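Local coordinates for anthrone oxidase-like protein (Streptomyces ambofaciens, PDB 5F9P), which probably acts as an oxygenase that cleaves a C-C bond, opening ring B during atypical angucycline biosynthesis, at residues H9-T20 with H55-G66. Numbering follows the deposited sequence.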
loop_
_atom_site.group_PDB
_atom_site.type_symbol
_atom_site.label_atom_id
_atom_site.label_comp_id
_atom_site.label_asym_id
_atom_site.label_seq_id
_atom_site.Cartn_x
_atom_site.Cartn_y
_atom_site.Cartn_z
ATOM N N HIS A 9 1.892 14.969 4.930
ATOM C CA HIS A 9 3.065 14.158 5.187
ATOM C C HIS A 9 3.338 13.189 4.023
ATOM O O HIS A 9 2.583 13.126 3.051
ATOM C CB HIS A 9 2.873 13.388 6.490
ATOM C CG HIS A 9 1.623 12.568 6.511
ATOM N ND1 HIS A 9 0.451 13.018 7.075
ATOM C CD2 HIS A 9 1.354 11.340 6.005
ATOM C CE1 HIS A 9 -0.484 12.093 6.934
ATOM N NE2 HIS A 9 0.040 11.063 6.291
ATOM N N LEU A 10 4.426 12.437 4.142
ATOM C CA LEU A 10 4.866 11.520 3.107
ATOM C C LEU A 10 4.299 10.128 3.362
ATOM O O LEU A 10 4.366 9.610 4.488
ATOM C CB LEU A 10 6.398 11.481 3.089
ATOM C CG LEU A 10 7.068 10.558 2.082
ATOM C CD1 LEU A 10 6.806 11.051 0.666
ATOM C CD2 LEU A 10 8.555 10.473 2.359
ATOM N N THR A 11 3.725 9.523 2.326
ATOM C CA THR A 11 3.210 8.167 2.449
ATOM C C THR A 11 4.172 7.170 1.814
ATOM O O THR A 11 4.411 7.197 0.605
ATOM C CB THR A 11 1.801 8.027 1.836
ATOM O OG1 THR A 11 0.884 8.847 2.568
ATOM C CG2 THR A 11 1.342 6.582 1.923
ATOM N N VAL A 12 4.714 6.280 2.634
ATOM C CA VAL A 12 5.718 5.339 2.174
ATOM C C VAL A 12 5.161 3.916 2.176
ATOM O O VAL A 12 4.655 3.437 3.198
ATOM C CB VAL A 12 6.999 5.415 3.048
ATOM C CG1 VAL A 12 7.975 4.305 2.687
ATOM C CG2 VAL A 12 7.666 6.783 2.889
ATOM N N LEU A 13 5.229 3.257 1.021
ATOM C CA LEU A 13 4.858 1.847 0.921
ATOM C C LEU A 13 6.063 0.986 0.596
ATOM O O LEU A 13 6.695 1.142 -0.450
ATOM C CB LEU A 13 3.753 1.628 -0.109
ATOM C CG LEU A 13 2.337 1.979 0.365
ATOM C CD1 LEU A 13 2.232 3.435 0.823
ATOM C CD2 LEU A 13 1.340 1.697 -0.730
ATOM N N ASN A 14 6.395 0.094 1.524
ATOM C CA ASN A 14 7.473 -0.863 1.334
ATOM C C ASN A 14 6.877 -2.198 0.896
ATOM O O ASN A 14 6.162 -2.859 1.653
ATOM C CB ASN A 14 8.284 -1.038 2.614
ATOM C CG ASN A 14 8.980 0.238 3.049
ATOM O OD1 ASN A 14 9.095 1.187 2.284
ATOM N ND2 ASN A 14 9.480 0.248 4.282
ATOM N N LEU A 15 7.163 -2.563 -0.347
ATOM C CA LEU A 15 6.589 -3.737 -0.979
ATOM C C LEU A 15 7.638 -4.832 -1.124
ATOM O O LEU A 15 8.705 -4.609 -1.698
ATOM C CB LEU A 15 6.050 -3.354 -2.359
ATOM C CG LEU A 15 5.570 -4.512 -3.242
ATOM C CD1 LEU A 15 4.373 -5.203 -2.596
ATOM C CD2 LEU A 15 5.230 -3.999 -4.635
ATOM N N PHE A 16 7.329 -6.012 -0.595
ATOM C CA PHE A 16 8.241 -7.140 -0.639
ATOM C C PHE A 16 7.551 -8.351 -1.278
ATOM O O PHE A 16 6.406 -8.666 -0.949
ATOM C CB PHE A 16 8.671 -7.511 0.777
ATOM C CG PHE A 16 9.250 -6.364 1.560
ATOM C CD1 PHE A 16 10.585 -6.022 1.424
ATOM C CD2 PHE A 16 8.465 -5.642 2.443
ATOM C CE1 PHE A 16 11.126 -4.971 2.134
ATOM C CE2 PHE A 16 8.999 -4.597 3.174
ATOM C CZ PHE A 16 10.336 -4.259 3.017
ATOM N N THR A 17 8.246 -9.017 -2.193
ATOM C CA THR A 17 7.761 -10.266 -2.773
ATOM C C THR A 17 8.691 -11.391 -2.328
ATOM O O THR A 17 9.881 -11.174 -2.102
ATOM C CB THR A 17 7.723 -10.212 -4.325
ATOM O OG1 THR A 17 9.048 -10.007 -4.835
ATOM C CG2 THR A 17 6.838 -9.076 -4.795
ATOM N N THR A 18 8.150 -12.589 -2.178
ATOM C CA THR A 18 8.969 -13.737 -1.833
ATOM C C THR A 18 8.377 -15.014 -2.435
ATOM O O THR A 18 7.306 -14.973 -3.033
ATOM C CB THR A 18 9.137 -13.864 -0.307
ATOM O OG1 THR A 18 10.175 -14.810 -0.017
ATOM C CG2 THR A 18 7.832 -14.290 0.348
ATOM N N ASP A 19 9.060 -16.147 -2.277
ATOM C CA ASP A 19 8.642 -17.356 -2.993
ATOM C C ASP A 19 8.196 -18.553 -2.141
ATOM O O ASP A 19 7.845 -19.594 -2.693
ATOM C CB ASP A 19 9.716 -17.788 -4.004
ATOM C CG ASP A 19 11.049 -18.092 -3.351
ATOM O OD1 ASP A 19 11.154 -18.014 -2.103
ATOM O OD2 ASP A 19 11.997 -18.429 -4.091
ATOM N N THR A 20 8.206 -18.418 -0.815
ATOM C CA THR A 20 7.661 -19.462 0.051
ATOM C C THR A 20 6.895 -18.835 1.198
ATOM O O THR A 20 7.198 -17.714 1.617
ATOM C CB THR A 20 8.754 -20.401 0.653
ATOM O OG1 THR A 20 9.453 -19.730 1.710
ATOM C CG2 THR A 20 9.744 -20.852 -0.404
ATOM N N HIS A 55 2.764 -14.854 -2.306
ATOM C CA HIS A 55 3.653 -14.596 -1.175
ATOM C C HIS A 55 4.293 -13.224 -1.257
ATOM O O HIS A 55 4.811 -12.823 -2.301
ATOM C CB HIS A 55 4.744 -15.659 -1.080
ATOM C CG HIS A 55 4.214 -17.055 -1.109
ATOM N ND1 HIS A 55 3.291 -17.515 -0.196
ATOM C CD2 HIS A 55 4.472 -18.091 -1.941
ATOM C CE1 HIS A 55 3.001 -18.776 -0.466
ATOM N NE2 HIS A 55 3.700 -19.147 -1.523
ATOM N N GLY A 56 4.253 -12.508 -0.143
ATOM C CA GLY A 56 4.928 -11.233 -0.039
ATOM C C GLY A 56 4.284 -10.459 1.085
ATOM O O GLY A 56 3.350 -10.952 1.701
ATOM N N THR A 57 4.778 -9.252 1.337
ATOM C CA THR A 57 4.234 -8.389 2.375
ATOM C C THR A 57 4.244 -6.934 1.909
ATOM O O THR A 57 4.853 -6.592 0.895
ATOM C CB THR A 57 5.081 -8.458 3.666
ATOM O OG1 THR A 57 6.424 -8.061 3.366
ATOM C CG2 THR A 57 5.087 -9.862 4.231
ATOM N N LEU A 58 3.587 -6.077 2.681
ATOM C CA LEU A 58 3.520 -4.657 2.372
ATOM C C LEU A 58 3.442 -3.883 3.674
ATOM O O LEU A 58 2.634 -4.205 4.542
ATOM C CB LEU A 58 2.289 -4.346 1.505
ATOM C CG LEU A 58 1.966 -2.870 1.250
ATOM C CD1 LEU A 58 3.019 -2.224 0.366
ATOM C CD2 LEU A 58 0.571 -2.707 0.632
ATOM N N ASN A 59 4.300 -2.871 3.810
ATOM C CA ASN A 59 4.198 -1.924 4.914
ATOM C C ASN A 59 3.698 -0.577 4.405
ATOM O O ASN A 59 4.302 0.029 3.510
ATOM C CB ASN A 59 5.554 -1.755 5.611
ATOM C CG ASN A 59 5.414 -1.522 7.098
ATOM O OD1 ASN A 59 4.354 -1.126 7.565
ATOM N ND2 ASN A 59 6.482 -1.794 7.859
ATOM N N PHE A 60 2.587 -0.119 4.967
ATOM C CA PHE A 60 2.032 1.192 4.654
ATOM C C PHE A 60 2.449 2.129 5.785
ATOM O O PHE A 60 1.965 1.992 6.913
ATOM C CB PHE A 60 0.513 1.085 4.581
ATOM C CG PHE A 60 -0.180 2.294 3.990
ATOM C CD1 PHE A 60 -0.183 3.515 4.658
ATOM C CD2 PHE A 60 -0.880 2.188 2.792
ATOM C CE1 PHE A 60 -0.850 4.613 4.129
ATOM C CE2 PHE A 60 -1.555 3.284 2.252
ATOM C CZ PHE A 60 -1.540 4.496 2.921
ATOM N N ILE A 61 3.354 3.060 5.477
ATOM C CA ILE A 61 4.061 3.856 6.490
ATOM C C ILE A 61 3.856 5.358 6.314
ATOM O O ILE A 61 3.951 5.881 5.197
ATOM C CB ILE A 61 5.576 3.571 6.458
ATOM C CG1 ILE A 61 5.831 2.056 6.554
ATOM C CG2 ILE A 61 6.308 4.332 7.577
ATOM C CD1 ILE A 61 7.302 1.657 6.424
ATOM N N GLN A 62 3.583 6.053 7.420
ATOM C CA GLN A 62 3.428 7.505 7.391
ATOM C C GLN A 62 4.626 8.221 8.012
ATOM O O GLN A 62 5.066 7.879 9.115
ATOM C CB GLN A 62 2.133 7.900 8.097
ATOM C CG GLN A 62 0.910 7.342 7.406
ATOM C CD GLN A 62 -0.368 7.634 8.147
ATOM O OE1 GLN A 62 -0.428 7.511 9.374
ATOM N NE2 GLN A 62 -1.405 8.034 7.407
ATOM N N TRP A 63 5.150 9.210 7.291
ATOM C CA TRP A 63 6.338 9.963 7.698
ATOM C C TRP A 63 6.031 11.459 7.605
ATOM O O TRP A 63 5.392 11.900 6.653
ATOM C CB TRP A 63 7.531 9.648 6.776
ATOM C CG TRP A 63 8.260 8.367 7.070
ATOM C CD1 TRP A 63 8.068 7.157 6.465
ATOM C CD2 TRP A 63 9.313 8.174 8.027
ATOM N NE1 TRP A 63 8.925 6.226 6.993
ATOM C CE2 TRP A 63 9.702 6.822 7.950
ATOM C CE3 TRP A 63 9.964 9.016 8.943
ATOM C CZ2 TRP A 63 10.705 6.283 8.754
ATOM C CZ3 TRP A 63 10.963 8.480 9.745
ATOM C CH2 TRP A 63 11.325 7.126 9.642
ATOM N N ARG A 64 6.478 12.235 8.587
ATOM C CA ARG A 64 6.234 13.677 8.578
ATOM C C ARG A 64 6.791 14.321 7.297
ATOM O O ARG A 64 6.122 15.123 6.669
ATOM C CB ARG A 64 6.836 14.324 9.823
ATOM C CG ARG A 64 6.584 15.808 9.934
ATOM C CD ARG A 64 7.234 16.387 11.180
ATOM N NE ARG A 64 8.644 16.013 11.295
ATOM C CZ ARG A 64 9.407 16.291 12.349
ATOM N NH1 ARG A 64 8.899 16.956 13.381
ATOM N NH2 ARG A 64 10.677 15.910 12.371
ATOM N N SER A 65 8.002 13.937 6.899
ATOM C CA SER A 65 8.644 14.505 5.710
ATOM C C SER A 65 9.722 13.571 5.159
ATOM O O SER A 65 10.189 12.670 5.863
ATOM C CB SER A 65 9.292 15.849 6.057
ATOM O OG SER A 65 10.394 15.635 6.917
ATOM N N GLY A 66 10.124 13.796 3.905
ATOM C CA GLY A 66 11.172 12.997 3.293
ATOM C C GLY A 66 12.493 13.105 4.029
ATOM O O GLY A 66 13.283 12.158 4.083
HETATM O O HOH W 1 -1.205 8.708 4.699
#
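L13 lays its CD1 methyl over one face of the F60 ring, a CH-pi contact 4.1 Å from the centroid and 17° off the normal. The F60 ring stands out from the sheet and leans toward T11, a tilt given by a chi1 of -168° that sets CG across from the backbone N, and its CE1 meets T11 CG2 at 3.7 Å. L58 CD1 meets L13 CB at 3.9 Å and also nears N14 O. The opposite sheet face carries a second apolar row: V12 CB lies 4.1 Å from I61 CB, V12 CG2 touches W63 CD1 at 3.6 Å, and L10 and W63 meet L69 of helix 66-74. Further along, T57 OG1 approaches F16 CD2 at 3.3 Å; this hydroxyl is buried without a polar partner in the model.

Eight backbone hydrogen bonds join the strands in four antiparallel hydrogen-bonded pairs, from L10 with W63 to F16 with T57, before a weak bond from T18 N to H55 O (3.3 Å). Beyond it, one face of the H55 ring lies against the T20 backbone. At the other end, the H9 ring and the Q62 amide stand 78° apart, and one water joins H9 NE2, T11 OG1 and Q62 NE2, the last donating to it at 2.8 Å. Q62 OE1 is hydrogen-bonded to S45 OG, NE2 also to I2 O, and T11, L13 and L15 bond onward to strand 92-105. Strands 10-17 and 56-63 are thus adjacent antiparallel staves of the closed eight-stranded barrel, consistent with the dimeric alpha-beta barrel fold of antibiotic biosynthesis monooxygenases, built here within a single chain.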